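Local coordinates for protein high choriolytic enzyme 1 (Oryzias latipes, PDB 3VTG) that is a zinc-dependent endopeptidase of the astacin family that swells and breaks down the inner layer of the egg envelope when the fish hatches, at residues Y155-F160 with I169-N174. Sequence-based numbering, arbitrary orientation.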
ATOM      1  N   TYR A 155      -2.170  -1.912   9.585  1.00  7.55           N
ATOM      2  CA  TYR A 155      -2.807  -3.176   9.961  1.00  7.69           C
ATOM      3  C   TYR A 155      -3.908  -2.950  10.999  1.00  7.81           C
ATOM      4  O   TYR A 155      -3.810  -2.051  11.844  1.00  7.77           O
ATOM      5  CB  TYR A 155      -1.775  -4.119  10.583  1.00  7.73           C
ATOM      6  CG  TYR A 155      -0.964  -4.994   9.643  1.00  7.80           C
ATOM      7  CD1 TYR A 155      -0.936  -4.778   8.261  1.00  7.86           C
ATOM      8  CD2 TYR A 155      -0.193  -6.033  10.161  1.00  7.83           C
ATOM      9  CE1 TYR A 155      -0.175  -5.587   7.426  1.00  7.98           C
ATOM     10  CE2 TYR A 155       0.569  -6.843   9.340  1.00  7.90           C
ATOM     11  CZ  TYR A 155       0.574  -6.620   7.977  1.00  7.95           C
ATOM     12  OH  TYR A 155       1.336  -7.432   7.171  1.00  8.26           O
ATOM     13  N   GLY A 156      -4.943  -3.783  10.948  1.00  8.04           N
ATOM     14  CA  GLY A 156      -5.929  -3.846  12.025  1.00  8.37           C
ATOM     15  C   GLY A 156      -5.311  -4.443  13.281  1.00  8.64           C
ATOM     16  O   GLY A 156      -4.248  -5.076  13.220  1.00  8.68           O
ATOM     17  N   ARG A 157      -5.979  -4.251  14.417  1.00  9.11           N
ATOM     18  CA  ARG A 157      -5.448  -4.682  15.714  1.00  9.62           C
ATOM     19  C   ARG A 157      -5.355  -6.200  15.856  1.00  9.58           C
ATOM     20  O   ARG A 157      -4.610  -6.699  16.700  1.00  9.57           O
ATOM     21  CB  ARG A 157      -6.262  -4.081  16.873  1.00 10.33           C
ATOM     22  CG  ARG A 157      -7.692  -4.596  17.002  1.00 11.06           C
ATOM     23  CD  ARG A 157      -8.478  -3.825  18.056  1.00 12.02           C
ATOM     24  NE  ARG A 157      -8.578  -2.396  17.747  1.00 13.08           N
ATOM     25  CZ  ARG A 157      -8.048  -1.415  18.479  1.00 13.53           C
ATOM     26  NH1 ARG A 157      -7.378  -1.684  19.593  1.00 14.25           N
ATOM     27  NH2 ARG A 157      -8.196  -0.152  18.097  1.00 14.22           N
ATOM     28  N   ASP A 158      -6.114  -6.915  15.028  1.00  9.81           N
ATOM     29  CA  ASP A 158      -6.165  -8.372  15.068  1.00 10.08           C
ATOM     30  C   ASP A 158      -5.451  -9.035  13.886  1.00  9.78           C
ATOM     31  O   ASP A 158      -5.596 -10.234  13.666  1.00  9.73           O
ATOM     32  CB  ASP A 158      -7.623  -8.855  15.166  1.00 10.96           C
ATOM     33  CG  ASP A 158      -8.494  -8.371  14.007  1.00 11.66           C
ATOM     34  OD1 ASP A 158      -8.063  -7.482  13.240  1.00 12.51           O
ATOM     35  OD2 ASP A 158      -9.629  -8.882  13.870  1.00 12.73           O
ATOM     36  N   ALA A 159      -4.675  -8.259  13.133  1.00  9.38           N
ATOM     37  CA  ALA A 159      -3.932  -8.797  11.995  1.00  9.10           C
ATOM     38  C   ALA A 159      -2.975  -9.881  12.472  1.00  8.87           C
ATOM     39  O   ALA A 159      -2.176  -9.651  13.380  1.00  8.66           O
ATOM     40  CB  ALA A 159      -3.176  -7.690  11.277  1.00  9.06           C
ATOM     41  N   PHE A 160      -3.086 -11.067  11.876  1.00  8.82           N
ATOM     42  CA  PHE A 160      -2.245 -12.221  12.222  1.00  8.90           C
ATOM     43  C   PHE A 160      -2.283 -12.625  13.704  1.00  8.95           C
ATOM     44  O   PHE A 160      -1.316 -13.176  14.228  1.00  8.88           O
ATOM     45  CB  PHE A 160      -0.800 -12.005  11.741  1.00  9.00           C
ATOM     46  CG  PHE A 160      -0.685 -11.786  10.261  1.00  9.10           C
ATOM     47  CD1 PHE A 160      -0.968 -12.817   9.371  1.00  9.28           C
ATOM     48  CD2 PHE A 160      -0.298 -10.553   9.753  1.00  9.21           C
ATOM     49  CE1 PHE A 160      -0.865 -12.624   8.003  1.00  9.36           C
ATOM     50  CE2 PHE A 160      -0.195 -10.353   8.383  1.00  9.35           C
ATOM     51  CZ  PHE A 160      -0.477 -11.391   7.508  1.00  9.38           C
ATOM     52  N   ILE A 169      -1.645  -5.735  17.697  1.00  8.51           N
ATOM     53  CA  ILE A 169      -1.259  -4.327  17.823  1.00  8.52           C
ATOM     54  C   ILE A 169      -2.203  -3.613  18.780  1.00  8.54           C
ATOM     55  O   ILE A 169      -3.423  -3.727  18.654  1.00  8.78           O
ATOM     56  CB  ILE A 169      -1.303  -3.593  16.460  1.00  8.38           C
ATOM     57  CG1 ILE A 169      -0.420  -4.296  15.424  1.00  8.32           C
ATOM     58  CG2 ILE A 169      -0.894  -2.130  16.615  1.00  8.48           C
ATOM     59  CD1 ILE A 169      -0.638  -3.816  14.004  1.00  8.36           C
ATOM     60  N   THR A 170      -1.631  -2.871  19.727  1.00  8.55           N
ATOM     61  CA  THR A 170      -2.415  -2.025  20.624  1.00  8.79           C
ATOM     62  C   THR A 170      -1.938  -0.583  20.518  1.00  8.74           C
ATOM     63  O   THR A 170      -0.792  -0.291  20.853  1.00  8.53           O
ATOM     64  CB  THR A 170      -2.295  -2.468  22.095  1.00  8.81           C
ATOM     65  OG1 THR A 170      -2.598  -3.864  22.209  1.00  8.95           O
ATOM     66  CG2 THR A 170      -3.251  -1.658  22.978  1.00  9.01           C
ATOM     67  N   PRO A 171      -2.809   0.327  20.045  1.00  8.81           N
ATOM     68  CA  PRO A 171      -2.448   1.745  20.044  1.00  8.99           C
ATOM     69  C   PRO A 171      -2.188   2.256  21.462  1.00  9.27           C
ATOM     70  O   PRO A 171      -2.880   1.853  22.401  1.00  9.25           O
ATOM     71  CB  PRO A 171      -3.688   2.424  19.454  1.00  8.97           C
ATOM     72  CG  PRO A 171      -4.340   1.363  18.634  1.00  8.90           C
ATOM     73  CD  PRO A 171      -4.120   0.099  19.412  1.00  8.86           C
ATOM     74  N   ILE A 172      -1.176   3.108  21.603  1.00  9.58           N
ATOM     75  CA  ILE A 172      -0.820   3.713  22.892  1.00 10.11           C
ATOM     76  C   ILE A 172      -0.725   5.234  22.732  1.00 10.48           C
ATOM     77  O   ILE A 172      -0.276   5.707  21.689  1.00 10.33           O
ATOM     78  CB  ILE A 172       0.500   3.131  23.473  1.00 10.14           C
ATOM     79  CG1 ILE A 172       1.674   3.309  22.493  1.00 10.23           C
ATOM     80  CG2 ILE A 172       0.318   1.665  23.859  1.00 10.15           C
ATOM     81  CD1 ILE A 172       3.039   3.022  23.086  1.00 10.55           C
ATOM     82  N   PRO A 173      -1.150   6.008  23.752  1.00 10.93           N
ATOM     83  CA  PRO A 173      -1.655   5.600  25.068  1.00 11.35           C
ATOM     84  C   PRO A 173      -3.158   5.313  25.103  1.00 11.82           C
ATOM     85  O   PRO A 173      -3.676   4.900  26.141  1.00 12.46           O
ATOM     86  CB  PRO A 173      -1.338   6.814  25.937  1.00 11.50           C
ATOM     87  CG  PRO A 173      -1.484   7.968  25.004  1.00 11.39           C
ATOM     88  CD  PRO A 173      -1.062   7.478  23.643  1.00 11.16           C
ATOM     89  N   ASN A 174      -3.848   5.537  23.988  1.00 12.08           N
ATOM     90  CA  ASN A 174      -5.278   5.261  23.895  1.00 12.48           C
ATOM     91  C   ASN A 174      -5.533   4.034  23.019  1.00 12.59           C
ATOM     92  O   ASN A 174      -5.431   4.117  21.793  1.00 12.14           O
ATOM     93  CB  ASN A 174      -6.027   6.485  23.352  1.00 12.86           C
ATOM     94  CG  ASN A 174      -7.536   6.290  23.315  1.00 13.30           C
ATOM     95  OD1 ASN A 174      -8.052   5.198  23.563  1.00 13.52           O
ATOM     96  ND2 ASN A 174      -8.252   7.360  22.990  1.00 13.83           N
TER
HETATM   97  O   HOH W   1      -5.523  -3.495  20.516  1.00 16.13           O
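I169 carries CG1 anti to its own carbonyl carbon (chi1 -56°) and extends it to CD1, which reaches the base of Y155; R157 sets CG between its backbone N and carbonyl carbon (chi1 68°), then bends at chi3, so that the guanidinium ends beside P171. The first of these meetings is apolar and tip to base: I169 CD1 lies 3.6 Å from Y155 CB, with G156 O next to it at 3.9 Å. The phenol ring itself runs on, away from the strand. In the second, the arginine and proline side chains cross at about a right angle, R157 NH1 standing 3.7 Å from P171 CD, while R157 CB rests 3.4 Å from I169 O. One backbone bond ties the two segments directly, from I169 N to R157 O at 3.3 Å, long but nearly straight; S168 OG also hydrogen-bonds to R157 O and to A159 O. R157 belongs to a type I turn from G156 to A159, closed by A159 N to G156 O at 3.2 Å. A water links the two sides, giving a hydrogen to I169 O at 2.8 Å and accepting a weak bond from R157 NH1. That nitrogen is held mainly by P175 O, just beyond 169-174. On its other side, strand 169-171 pairs antiparallel with 120-122, and I169 packs on V120 and I122. The Y155 ring meets that of H109, which binds zinc with H99 and H103. Y155 occupies the position of the astacin switch tyrosine in the S-x-M-x-Y Met-turn; about 5 Å from the metal, its side chain is not bound, consistent with the swung-out state, and a short two-stranded antiparallel sheet backs its loop.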